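Local coordinates for protein putative enoyl-CoA hydratase/isomerase (Bordetella parapertussis, PDB 3ISA) that probably acts on acyl-CoA thioesters as an enoyl-CoA hydratase or isomerase of the crotonase family, its exact substrate and reaction being unestablished, at residues D[6-10]-D[21-25]; D[36-40]-D[86-90]; D[114-118]-D[175-179]; D[132-138]-D[236-240]. One frame throughout, in Å; residues are numbered along the deposited sequence.

Contact 1: D[6-10]-D[21-25]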
loop_
_atom_site.group_PDB
_atom_site.type_symbol
_atom_site.label_atom_id
_atom_site.label_comp_id
_atom_site.label_asym_id
_atom_site.label_seq_id
_atom_site.Cartn_x
_atom_site.Cartn_y
_atom_site.Cartn_z
ATOM N N SER D 6 10.499 11.444 -43.466
ATOM C CA SER D 6 11.347 12.189 -42.551
ATOM C C SER D 6 11.909 11.225 -41.512
ATOM O O SER D 6 11.435 10.091 -41.378
ATOM C CB SER D 6 10.577 13.336 -41.887
ATOM O OG SER D 6 9.509 12.853 -41.090
ATOM N N LEU D 7 12.921 11.676 -40.794
ATOM C CA LEU D 7 13.492 10.899 -39.731
ATOM C C LEU D 7 13.561 11.820 -38.506
ATOM O O LEU D 7 14.625 12.363 -38.217
ATOM C CB LEU D 7 14.888 10.412 -40.139
ATOM C CG LEU D 7 15.637 9.420 -39.237
ATOM C CD1 LEU D 7 15.011 8.017 -39.337
ATOM C CD2 LEU D 7 17.120 9.406 -39.582
ATOM N N PRO D 8 12.422 12.014 -37.800
ATOM C CA PRO D 8 12.446 12.875 -36.603
ATOM C C PRO D 8 13.216 12.244 -35.433
ATOM O O PRO D 8 13.605 12.948 -34.497
ATOM C CB PRO D 8 10.959 13.036 -36.251
ATOM C CG PRO D 8 10.324 11.797 -36.769
ATOM C CD PRO D 8 11.068 11.483 -38.056
ATOM N N LEU D 9 13.417 10.929 -35.501
ATOM C CA LEU D 9 14.223 10.194 -34.525
ATOM C C LEU D 9 15.291 9.349 -35.222
ATOM O O LEU D 9 14.958 8.415 -35.968
ATOM C CB LEU D 9 13.330 9.272 -33.678
ATOM C CG LEU D 9 14.110 8.471 -32.629
ATOM C CD1 LEU D 9 14.684 9.402 -31.572
ATOM C CD2 LEU D 9 13.240 7.363 -32.009
ATOM N N ALA D 10 16.560 9.644 -34.956
ATOM C CA ALA D 10 17.645 8.814 -35.484
ATOM C C ALA D 10 18.010 7.806 -34.425
ATOM O O ALA D 10 18.126 8.157 -33.243
ATOM C CB ALA D 10 18.860 9.651 -35.836
ATOM N N THR D 21 18.680 9.825 -30.995
ATOM C CA THR D 21 18.900 11.242 -31.195
ATOM C C THR D 21 17.610 11.891 -31.690
ATOM O O THR D 21 17.156 11.618 -32.808
ATOM C CB THR D 21 20.085 11.509 -32.175
ATOM O OG1 THR D 21 21.269 10.884 -31.681
ATOM C CG2 THR D 21 20.320 13.016 -32.351
ATOM N N LEU D 22 17.009 12.734 -30.840
ATOM C CA LEU D 22 15.867 13.541 -31.244
ATOM C C LEU D 22 16.365 14.478 -32.328
ATOM O O LEU D 22 17.366 15.169 -32.136
ATOM C CB LEU D 22 15.291 14.332 -30.066
ATOM C CG LEU D 22 14.426 13.517 -29.082
ATOM C CD1 LEU D 22 15.223 12.441 -28.333
ATOM C CD2 LEU D 22 13.753 14.452 -28.083
ATOM N N SER D 23 15.680 14.456 -33.469
ATOM C CA SER D 23 16.214 15.035 -34.690
ATOM C C SER D 23 15.207 15.953 -35.372
ATOM O O SER D 23 14.853 15.781 -36.543
ATOM C CB SER D 23 16.686 13.919 -35.624
ATOM O OG SER D 23 17.770 13.208 -35.053
ATOM N N ARG D 24 14.725 16.936 -34.620
ATOM C CA ARG D 24 13.938 18.012 -35.201
ATOM C C ARG D 24 14.605 19.348 -34.821
ATOM O O ARG D 24 14.006 20.171 -34.120
ATOM C CB ARG D 24 12.485 17.951 -34.727
ATOM C CG ARG D 24 11.791 16.605 -34.999
ATOM C CD ARG D 24 10.354 16.659 -34.552
ATOM N NE ARG D 24 9.547 17.479 -35.456
ATOM C CZ ARG D 24 8.566 18.297 -35.074
ATOM N NH1 ARG D 24 8.259 18.442 -33.784
ATOM N NH2 ARG D 24 7.890 18.976 -35.992
ATOM N N PRO D 25 15.854 19.565 -35.287
ATOM C CA PRO D 25 16.610 20.706 -34.760
ATOM C C PRO D 25 16.105 22.095 -35.191
ATOM O O PRO D 25 16.511 23.088 -34.604
ATOM C CB PRO D 25 18.031 20.451 -35.273
ATOM C CG PRO D 25 17.827 19.713 -36.558
ATOM C CD PRO D 25 16.633 18.820 -36.303
HETATM O O HOH W 1 21.377 8.391 -32.822
#
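Ala-10 and Thr-21 face each other as an antiparallel hydrogen-bonded pair: Ala-10 N donates to Thr-21 O at 3.0 Å, and Thr-21 N returns to Ala-10 O. One step on, Leu-9 and Leu-22 form a non-hydrogen-bonded pair on the buried face, where branched aliphatic chains suit a core. The CD1 methyl of Leu-9 turns back over the partner strand, 3.5 Å from Thr-21 O and 4.5 Å from Leu-22 CD1, a reach given by chi1 of -180°, which sets CG opposite the backbone N. The other face is looser and wetter. Small residues suffice there: Ala-10 CB lies 3.8 Å from Ser-23 OG, and that hydroxyl donates to Thr-21 O from above the carbonyl plane, making this oxygen a double acceptor. A water joins Thr-21 OG1 and, weakly, Ala-10 O. Beyond the paired residues Ser-23 N still reaches Pro-8 O at 2.8 Å, although the N-H is bent to 144°. Pro-8 CB rests against the methylenes of Arg-24, CG at 3.9 Å, while the guanidinium goes elsewhere, in a salt bridge to Asp-68. The whole is the open end of the beta hairpin of strands 9-13 and 17-22, at the edge of the crotonase-fold sheet.

Contact 2: D[36-40]-D[86-90]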
loop_
_atom_site.group_PDB
_atom_site.type_symbol
_atom_site.label_atom_id
_atom_site.label_comp_id
_atom_site.label_asym_id
_atom_site.label_seq_id
_atom_site.Cartn_x
_atom_site.Cartn_y
_atom_site.Cartn_z
ATOM N N VAL D 36 7.029 11.211 -30.712
ATOM C CA VAL D 36 6.673 10.397 -29.529
ATOM C C VAL D 36 6.457 8.946 -29.950
ATOM O O VAL D 36 7.038 8.033 -29.341
ATOM C CB VAL D 36 5.458 10.985 -28.776
ATOM C CG1 VAL D 36 4.949 10.053 -27.614
ATOM C CG2 VAL D 36 5.810 12.369 -28.252
ATOM N N GLU D 37 5.681 8.725 -31.014
ATOM C CA GLU D 37 5.445 7.348 -31.482
ATOM C C GLU D 37 6.724 6.617 -31.931
ATOM O O GLU D 37 6.878 5.427 -31.678
ATOM C CB GLU D 37 4.367 7.281 -32.565
ATOM C CG GLU D 37 2.954 7.646 -32.101
ATOM C CD GLU D 37 2.470 6.895 -30.854
ATOM O OE1 GLU D 37 2.577 5.651 -30.790
ATOM O OE2 GLU D 37 1.947 7.574 -29.943
ATOM N N ALA D 38 7.628 7.342 -32.585
ATOM C CA ALA D 38 8.930 6.819 -32.978
ATOM C C ALA D 38 9.789 6.422 -31.769
ATOM O O ALA D 38 10.487 5.396 -31.801
ATOM C CB ALA D 38 9.665 7.853 -33.822
ATOM N N LEU D 39 9.745 7.246 -30.719
ATOM C CA LEU D 39 10.450 6.965 -29.480
ATOM C C LEU D 39 9.878 5.733 -28.782
ATOM O O LEU D 39 10.618 4.880 -28.348
ATOM C CB LEU D 39 10.391 8.170 -28.551
ATOM C CG LEU D 39 11.440 9.243 -28.903
ATOM C CD1 LEU D 39 10.989 10.635 -28.397
ATOM C CD2 LEU D 39 12.822 8.882 -28.388
ATOM N N ILE D 40 8.558 5.643 -28.715
ATOM C CA ILE D 40 7.903 4.495 -28.119
ATOM C C ILE D 40 8.276 3.194 -28.854
ATOM O O ILE D 40 8.628 2.208 -28.202
ATOM C CB ILE D 40 6.359 4.704 -28.068
ATOM C CG1 ILE D 40 6.009 5.726 -26.964
ATOM C CG2 ILE D 40 5.655 3.407 -27.780
ATOM C CD1 ILE D 40 4.574 6.217 -26.954
ATOM N N ARG D 86 0.246 9.625 -24.471
ATOM C CA ARG D 86 1.315 8.886 -25.131
ATOM C C ARG D 86 2.706 9.337 -24.642
ATOM O O ARG D 86 3.594 8.510 -24.471
ATOM C CB ARG D 86 1.163 8.939 -26.663
ATOM C CG ARG D 86 -0.137 8.263 -27.216
ATOM C CD ARG D 86 -0.209 6.761 -26.919
ATOM N NE ARG D 86 0.681 6.006 -27.810
ATOM C CZ ARG D 86 1.027 4.730 -27.632
ATOM N NH1 ARG D 86 0.572 4.061 -26.577
ATOM N NH2 ARG D 86 1.825 4.123 -28.508
ATOM N N ILE D 87 2.884 10.638 -24.416
ATOM C CA ILE D 87 4.109 11.146 -23.781
ATOM C C ILE D 87 4.316 10.484 -22.409
ATOM O O ILE D 87 5.383 9.937 -22.144
ATOM C CB ILE D 87 4.128 12.705 -23.701
ATOM C CG1 ILE D 87 4.368 13.296 -25.101
ATOM C CG2 ILE D 87 5.228 13.195 -22.752
ATOM C CD1 ILE D 87 4.075 14.799 -25.225
ATOM N N GLU D 88 3.296 10.488 -21.551
ATOM C CA GLU D 88 3.456 9.848 -20.226
ATOM C C GLU D 88 3.724 8.341 -20.337
ATOM O O GLU D 88 4.515 7.802 -19.570
ATOM C CB GLU D 88 2.258 10.135 -19.309
ATOM C CG GLU D 88 2.320 9.509 -17.876
ATOM C CD GLU D 88 3.532 9.963 -17.021
ATOM O OE1 GLU D 88 4.306 10.853 -17.433
ATOM O OE2 GLU D 88 3.715 9.409 -15.917
ATOM N N MET D 89 3.086 7.672 -21.305
ATOM C CA MET D 89 3.338 6.260 -21.525
ATOM C C MET D 89 4.822 6.036 -21.926
ATOM O O MET D 89 5.487 5.133 -21.410
ATOM C CB MET D 89 2.326 5.657 -22.510
ATOM C CG MET D 89 0.883 5.526 -21.912
ATOM S SD MET D 89 -0.406 4.964 -23.081
ATOM C CE MET D 89 -0.037 3.229 -23.123
ATOM N N LEU D 90 5.336 6.908 -22.788
ATOM C CA LEU D 90 6.742 6.896 -23.163
ATOM C C LEU D 90 7.660 7.107 -21.950
ATOM O O LEU D 90 8.619 6.340 -21.757
ATOM C CB LEU D 90 7.033 7.962 -24.228
ATOM C CG LEU D 90 8.529 8.166 -24.540
ATOM C CD1 LEU D 90 9.210 6.900 -25.132
ATOM C CD2 LEU D 90 8.753 9.408 -25.418
#
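Glu-37 and Arg-86 meet with their flat ends almost coplanar, the carboxylate and guanidinium planes only 13° apart, although the two side chains cross at about a right angle. The grip is side-on and bidentate: Arg-86 NH2 donates to Glu-37 OE1 at 2.8 Å, and Arg-86 NE donates to Glu-37 OE2 at 2.9 Å. Both bonds are nearly straight and both use syn lone pairs, which fixes the rotation of each group. Arg-86 gets there by folding up, bent at chi2 and chi3; its long, flexible chain can thus return its head to the neighbouring helix. Ile-40 CD1 covers one face of the guanidinium toward its rim, and the same methyl sits 3.5 Å from Arg-86 O. A buried arginine is tolerable here because a carboxylate balances its charge, probably keeping both groups ionised.

Beside this polar pair the interface is aliphatic. Val-36 is turned across Ile-87 at about a right angle, CG2 against CG1 at 3.6 Å. Leu-90 points at the opposing helix, both its methyls resting against Leu-39 CB, CD2 at 3.7 Å, while its own CB meets Ile-40 CG1. Branched side chains fill the space between segments 36-40 and 86-90, whose axes pass 9.7 Å apart and cross at 27°.

These parts of helices 33-48 and 77-95 thus run in roughly the same direction. Leu-39 reaches on to Leu-9 of strand 9-13, Ile-87 touches Phe-67 in a loop, Glu-88 faces helix 217-229, and Pro-231 of a second subunit packs on Glu-37 and Arg-86.

Contact 3: D[114-118]-D[175-179]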
loop_
_atom_site.group_PDB
_atom_site.type_symbol
_atom_site.label_atom_id
_atom_site.label_comp_id
_atom_site.label_asym_id
_atom_site.label_seq_id
_atom_site.Cartn_x
_atom_site.Cartn_y
_atom_site.Cartn_z
ATOM N N VAL D 114 12.256 18.056 -20.538
ATOM C CA VAL D 114 12.890 17.901 -19.235
ATOM C C VAL D 114 12.440 16.595 -18.573
ATOM O O VAL D 114 13.243 15.923 -17.948
ATOM C CB VAL D 114 12.627 19.146 -18.317
ATOM C CG1 VAL D 114 13.342 19.009 -16.948
ATOM C CG2 VAL D 114 13.059 20.443 -19.042
ATOM N N ASP D 115 11.172 16.214 -18.739
ATOM C CA ASP D 115 10.701 14.961 -18.131
ATOM C C ASP D 115 11.370 13.705 -18.746
ATOM O O ASP D 115 11.664 12.719 -18.044
ATOM C CB ASP D 115 9.183 14.866 -18.261
ATOM C CG ASP D 115 8.458 15.977 -17.506
ATOM O OD1 ASP D 115 8.791 16.231 -16.321
ATOM O OD2 ASP D 115 7.567 16.605 -18.108
ATOM N N LEU D 116 11.613 13.757 -20.051
ATOM C CA LEU D 116 12.288 12.661 -20.734
ATOM C C LEU D 116 13.703 12.502 -20.187
ATOM O O LEU D 116 14.143 11.387 -19.891
ATOM C CB LEU D 116 12.275 12.888 -22.246
ATOM C CG LEU D 116 13.046 11.846 -23.081
ATOM C CD1 LEU D 116 12.521 10.416 -22.830
ATOM C CD2 LEU D 116 12.938 12.251 -24.552
ATOM N N PHE D 117 14.388 13.635 -20.045
ATOM C CA PHE D 117 15.679 13.717 -19.392
ATOM C C PHE D 117 15.626 13.117 -17.968
ATOM O O PHE D 117 16.453 12.255 -17.626
ATOM C CB PHE D 117 16.102 15.199 -19.367
ATOM C CG PHE D 117 17.490 15.429 -18.860
ATOM C CD1 PHE D 117 18.586 15.197 -19.687
ATOM C CD2 PHE D 117 17.705 15.921 -17.567
ATOM C CE1 PHE D 117 19.887 15.397 -19.225
ATOM C CE2 PHE D 117 18.998 16.146 -17.101
ATOM C CZ PHE D 117 20.097 15.887 -17.943
ATOM N N ALA D 118 14.629 13.538 -17.175
ATOM C CA ALA D 118 14.421 13.060 -15.787
ATOM C C ALA D 118 14.205 11.549 -15.682
ATOM O O ALA D 118 14.649 10.926 -14.714
ATOM C CB ALA D 118 13.241 13.809 -15.125
ATOM N N GLY D 175 20.771 17.538 -7.343
ATOM C CA GLY D 175 20.922 16.136 -7.745
ATOM C C GLY D 175 20.137 15.757 -8.995
ATOM O O GLY D 175 19.961 14.568 -9.287
ATOM N N PHE D 176 19.684 16.765 -9.740
ATOM C CA PHE D 176 18.996 16.536 -11.009
ATOM C C PHE D 176 19.971 16.063 -12.103
ATOM O O PHE D 176 19.585 15.317 -13.000
ATOM C CB PHE D 176 18.182 17.770 -11.439
ATOM C CG PHE D 176 17.228 17.502 -12.585
ATOM C CD1 PHE D 176 16.225 16.538 -12.468
ATOM C CD2 PHE D 176 17.332 18.208 -13.771
ATOM C CE1 PHE D 176 15.349 16.282 -13.536
ATOM C CE2 PHE D 176 16.467 17.958 -14.848
ATOM C CZ PHE D 176 15.473 16.991 -14.728
ATOM N N VAL D 177 21.229 16.506 -12.038
ATOM C CA VAL D 177 22.273 15.966 -12.930
ATOM C C VAL D 177 23.412 15.371 -12.102
ATOM O O VAL D 177 23.669 15.823 -10.978
ATOM C CB VAL D 177 22.800 16.997 -13.991
ATOM C CG1 VAL D 177 21.679 17.430 -14.940
ATOM C CG2 VAL D 177 23.437 18.215 -13.344
ATOM N N ARG D 178 24.054 14.333 -12.640
ATOM C CA ARG D 178 25.224 13.707 -12.012
ATOM C C ARG D 178 26.356 14.707 -11.974
ATOM O O ARG D 178 27.040 14.860 -10.962
ATOM C CB ARG D 178 25.696 12.505 -12.824
ATOM C CG ARG D 178 25.130 11.202 -12.380
ATOM C CD ARG D 178 25.339 10.128 -13.439
ATOM N NE ARG D 178 26.567 9.353 -13.245
ATOM C CZ ARG D 178 26.660 8.258 -12.489
ATOM N NH1 ARG D 178 27.819 7.616 -12.384
ATOM N NH2 ARG D 178 25.597 7.806 -11.835
ATOM N N ASP D 179 26.533 15.384 -13.101
ATOM C CA ASP D 179 27.580 16.362 -13.264
ATOM C C ASP D 179 27.321 17.154 -14.520
ATOM O O ASP D 179 26.470 16.794 -15.347
ATOM C CB ASP D 179 28.957 15.690 -13.348
ATOM C CG ASP D 179 30.030 16.481 -12.612
ATOM O OD1 ASP D 179 30.194 17.693 -12.895
ATOM O OD2 ASP D 179 30.696 15.886 -11.738
#
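Phe-176 pushes the far end of its ring into a shallow hollow on helix 112-119 bounded by Val-114, Phe-117 and Ala-118. Its CZ lies 3.7 Å from Val-114 CG1, its CE1 lies 3.6 Å from Ala-118 CB, and its CE2 meets Phe-117 CD2 at 3.6 Å. The hollow arises because Ala-118 offers only a methyl, which comes up to the edge of the Phe-176 ring, while Val-114 and Phe-117, one turn and one residue back along the helix, stand up as its walls. Val-114 supplies a compact branched wall, and its CG1 meets the Phe-176 ring obliquely.

The helix lies in the core of a crotonase-like fold, and the segment 175-179 leads out of helix 168-173 toward strand 179-180. Gly-175 makes that exit: its positive phi of 82° belongs to a Schellman motif, a backbone shape in which the absence of a side chain is an advantage. Directly after this turn, Phe-176 has its CG anti to the backbone N (chi1 -168°), which carries the ring across to the helix.

Phe-117 in turn is a bump whose rim fits the notch between the Phe-176 ring and Val-177. The two phenyl rings meet obliquely, centroids 5.6 Å apart and planes at 56°. Val-177 CG1 sits in plane at the rim of Phe-117, 3.7 Å from Phe-117 CE2. More aromatic surface closes in around Phe-176, with Phe-131 and Phe-147 both edge-to-face to it, while Ile-150 of helix 144-151 touches both Phe-176 and Ala-118.

Contact 4: D[132-138]-D[236-240]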
loop_
_atom_site.group_PDB
_atom_site.type_symbol
_atom_site.label_atom_id
_atom_site.label_comp_id
_atom_site.label_asym_id
_atom_site.label_seq_id
_atom_site.Cartn_x
_atom_site.Cartn_y
_atom_site.Cartn_z
ATOM N N ARG D 132 13.217 24.083 -17.733
ATOM C CA ARG D 132 11.981 24.608 -17.152
ATOM C C ARG D 132 10.819 23.646 -17.399
ATOM O O ARG D 132 10.658 23.148 -18.512
ATOM C CB ARG D 132 11.664 25.980 -17.763
ATOM C CG ARG D 132 10.586 26.757 -17.009
ATOM C CD ARG D 132 10.201 28.087 -17.689
ATOM N NE ARG D 132 9.208 28.803 -16.890
ATOM C CZ ARG D 132 8.219 29.561 -17.368
ATOM N NH1 ARG D 132 8.038 29.722 -18.675
ATOM N NH2 ARG D 132 7.384 30.155 -16.521
ATOM N N MET D 133 10.011 23.376 -16.372
ATOM C CA MET D 133 8.773 22.603 -16.537
ATOM C C MET D 133 7.611 23.513 -16.136
ATOM O O MET D 133 7.264 23.581 -14.950
ATOM C CB MET D 133 8.780 21.324 -15.669
ATOM C CG MET D 133 9.734 20.166 -16.129
ATOM S SD MET D 133 10.143 18.962 -14.828
ATOM C CE MET D 133 11.365 19.912 -13.927
ATOM N N PRO D 134 7.042 24.259 -17.107
ATOM C CA PRO D 134 6.024 25.289 -16.852
ATOM C C PRO D 134 4.562 24.847 -16.966
ATOM O O PRO D 134 3.674 25.682 -16.818
ATOM C CB PRO D 134 6.320 26.325 -17.940
ATOM C CG PRO D 134 6.815 25.498 -19.094
ATOM C CD PRO D 134 7.393 24.203 -18.539
ATOM N N GLY D 135 4.317 23.555 -17.201
ATOM C CA GLY D 135 2.983 23.052 -17.551
ATOM C C GLY D 135 1.872 23.263 -16.538
ATOM O O GLY D 135 0.690 23.378 -16.916
ATOM N N LEU D 136 2.234 23.320 -15.258
ATOM C CA LEU D 136 1.274 23.641 -14.208
ATOM C C LEU D 136 0.612 25.017 -14.411
ATOM O O LEU D 136 -0.507 25.220 -13.971
ATOM C CB LEU D 136 1.904 23.528 -12.811
ATOM C CG LEU D 136 2.291 22.098 -12.367
ATOM C CD1 LEU D 136 3.292 22.143 -11.224
ATOM C CD2 LEU D 136 1.061 21.302 -11.938
ATOM N N LYS D 137 1.292 25.932 -15.109
ATOM C CA LYS D 137 0.698 27.219 -15.503
ATOM C C LYS D 137 -0.534 27.057 -16.381
ATOM O O LYS D 137 -1.369 27.948 -16.445
ATOM C CB LYS D 137 1.702 28.088 -16.249
ATOM C CG LYS D 137 2.789 28.686 -15.382
ATOM C CD LYS D 137 2.253 29.857 -14.571
ATOM C CE LYS D 137 3.353 30.593 -13.825
ATOM N NZ LYS D 137 2.768 31.745 -13.071
ATOM N N PHE D 138 -0.642 25.936 -17.085
ATOM C CA PHE D 138 -1.883 25.655 -17.794
ATOM C C PHE D 138 -2.557 24.392 -17.274
ATOM O O PHE D 138 -3.353 23.770 -17.975
ATOM C CB PHE D 138 -1.730 25.669 -19.334
ATOM C CG PHE D 138 -0.667 24.737 -19.882
ATOM C CD1 PHE D 138 -0.989 23.429 -20.275
ATOM C CD2 PHE D 138 0.641 25.189 -20.081
ATOM C CE1 PHE D 138 -0.012 22.585 -20.813
ATOM C CE2 PHE D 138 1.617 24.351 -20.618
ATOM C CZ PHE D 138 1.292 23.046 -20.978
ATOM N N ARG D 236 -6.558 27.103 -21.733
ATOM C CA ARG D 236 -5.492 27.261 -20.730
ATOM C C ARG D 236 -4.122 27.343 -21.409
ATOM O O ARG D 236 -3.266 28.175 -21.040
ATOM C CB ARG D 236 -5.503 26.099 -19.713
ATOM C CG ARG D 236 -6.684 26.103 -18.729
ATOM C CD ARG D 236 -6.501 25.082 -17.599
ATOM N NE ARG D 236 -6.404 23.676 -18.043
ATOM C CZ ARG D 236 -7.446 22.861 -18.252
ATOM N NH1 ARG D 236 -8.695 23.294 -18.107
ATOM N NH2 ARG D 236 -7.243 21.599 -18.634
ATOM N N ILE D 237 -3.919 26.480 -22.402
ATOM C CA ILE D 237 -2.708 26.523 -23.227
ATOM C C ILE D 237 -2.559 27.894 -23.936
ATOM O O ILE D 237 -1.494 28.531 -23.864
ATOM C CB ILE D 237 -2.686 25.338 -24.240
ATOM C CG1 ILE D 237 -2.557 23.989 -23.497
ATOM C CG2 ILE D 237 -1.556 25.497 -25.248
ATOM C CD1 ILE D 237 -2.743 22.742 -24.385
ATOM N N ARG D 238 -3.634 28.334 -24.588
ATOM C CA ARG D 238 -3.686 29.632 -25.277
ATOM C C ARG D 238 -3.288 30.783 -24.357
ATOM O O ARG D 238 -2.419 31.590 -24.709
ATOM C CB ARG D 238 -5.080 29.851 -25.876
ATOM C CG ARG D 238 -5.196 31.020 -26.873
ATOM C CD ARG D 238 -6.618 31.124 -27.412
ATOM N NE ARG D 238 -7.022 29.900 -28.103
ATOM C CZ ARG D 238 -8.036 29.116 -27.736
ATOM N NH1 ARG D 238 -8.788 29.426 -26.684
ATOM N NH2 ARG D 238 -8.307 28.024 -28.438
ATOM N N ASP D 239 -3.886 30.820 -23.162
ATOM C CA ASP D 239 -3.587 31.832 -22.148
ATOM C C ASP D 239 -2.122 31.835 -21.736
ATOM O O ASP D 239 -1.520 32.902 -21.597
ATOM C CB ASP D 239 -4.452 31.635 -20.899
ATOM C CG ASP D 239 -5.915 31.994 -21.128
ATOM O OD1 ASP D 239 -6.239 32.599 -22.174
ATOM O OD2 ASP D 239 -6.750 31.668 -20.253
ATOM N N TYR D 240 -1.563 30.637 -21.548
ATOM C CA TYR D 240 -0.164 30.484 -21.159
ATOM C C TYR D 240 0.791 30.937 -22.280
ATOM O O TYR D 240 1.783 31.626 -22.013
ATOM C CB TYR D 240 0.145 29.032 -20.729
ATOM C CG TYR D 240 1.629 28.741 -20.737
ATOM C CD1 TYR D 240 2.474 29.276 -19.755
ATOM C CD2 TYR D 240 2.198 27.968 -21.753
ATOM C CE1 TYR D 240 3.851 29.040 -19.789
ATOM C CE2 TYR D 240 3.562 27.721 -21.787
ATOM C CZ TYR D 240 4.380 28.260 -20.809
ATOM O OH TYR D 240 5.731 28.005 -20.863
HETATM O O HOH W 2 8.598 28.210 -20.939
HETATM O O HOH W 3 -3.016 29.146 -18.464
HETATM O O HOH W 4 -4.300 21.156 -18.134
#
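Phe-138 and Tyr-240 bury the most surface in this contact, their rings meeting obliquely with centroids 5.4 Å apart and planes at 42°. Phe-138 CD2 approaches Tyr-240 CD2 to 3.6 Å, and the other ortho carbon of the Phe-138 ring, CD1, lies 3.6 Å from Ile-237 CG1. The ring therefore lies between two side chains three residues, about one turn, apart on the helix. It stands there because chi1 of 55° places CG between the backbone N and carbonyl carbon; the carbonyl oxygen of Gly-135, in the same turn, sits over the centre of one face.

Tyr-240 suits a boundary position, its ring apolar and its hydroxyl able to meet water. Lys-137 CB and Pro-134 CB touch the ring obliquely, and Pro-134 CG comes to 3.3 Å from Tyr-240 OH. That hydroxyl shares a water with Arg-132 NH1, whose NE is hydrogen-bonded to Ala-163 O, and is also bonded to a glycerol, probably from the crystallisation liquor.

Arg-236 supplies the direct hydrogen bond across the contact. NE donates to Phe-138 O at 3.1 Å, bent to 142°, with the oxygen in the guanidinium plane but NE well above the plane of the carbonyl. A second water links Lys-137 O with Arg-236 O. The remaining nitrogens of the guanidinium turn to Gln-230 O and Pro-231 O.

Helix 233-241, near the C-terminus, is thereby laid against the loop between strand 130-132 and helix 144-151. Leu-136 packs on helix 153-161, and Lys-137 NZ bonds to Ala-199 O of a fourth subunit.

Overall arrangement
Contacts 2 and 3 are buried, whereas contacts 1 and 4 reach the surface and recruit water. Their chemistry follows: contact 3 has no hydrogen bonds between its segments, contact 2 places a salt bridge beside aliphatic packing, contact 1 relies on backbone pairing, and contact 4 mixes aromatic packing with a hydrogen bond and water bridges. Contacts 1 and 2 adjoin where Leu-9 CD2 packs against Ala-38 O, since helix 33-48 follows the hairpin. Contact 1 also touches contact 3, Leu-22 against Leu-116. Contacts 3 and 4 meet where Met-133 lies on Val-114 and Asp-115. Contacts 2 and 3, centres about 18 Å apart, do not touch and flank the chain's centre.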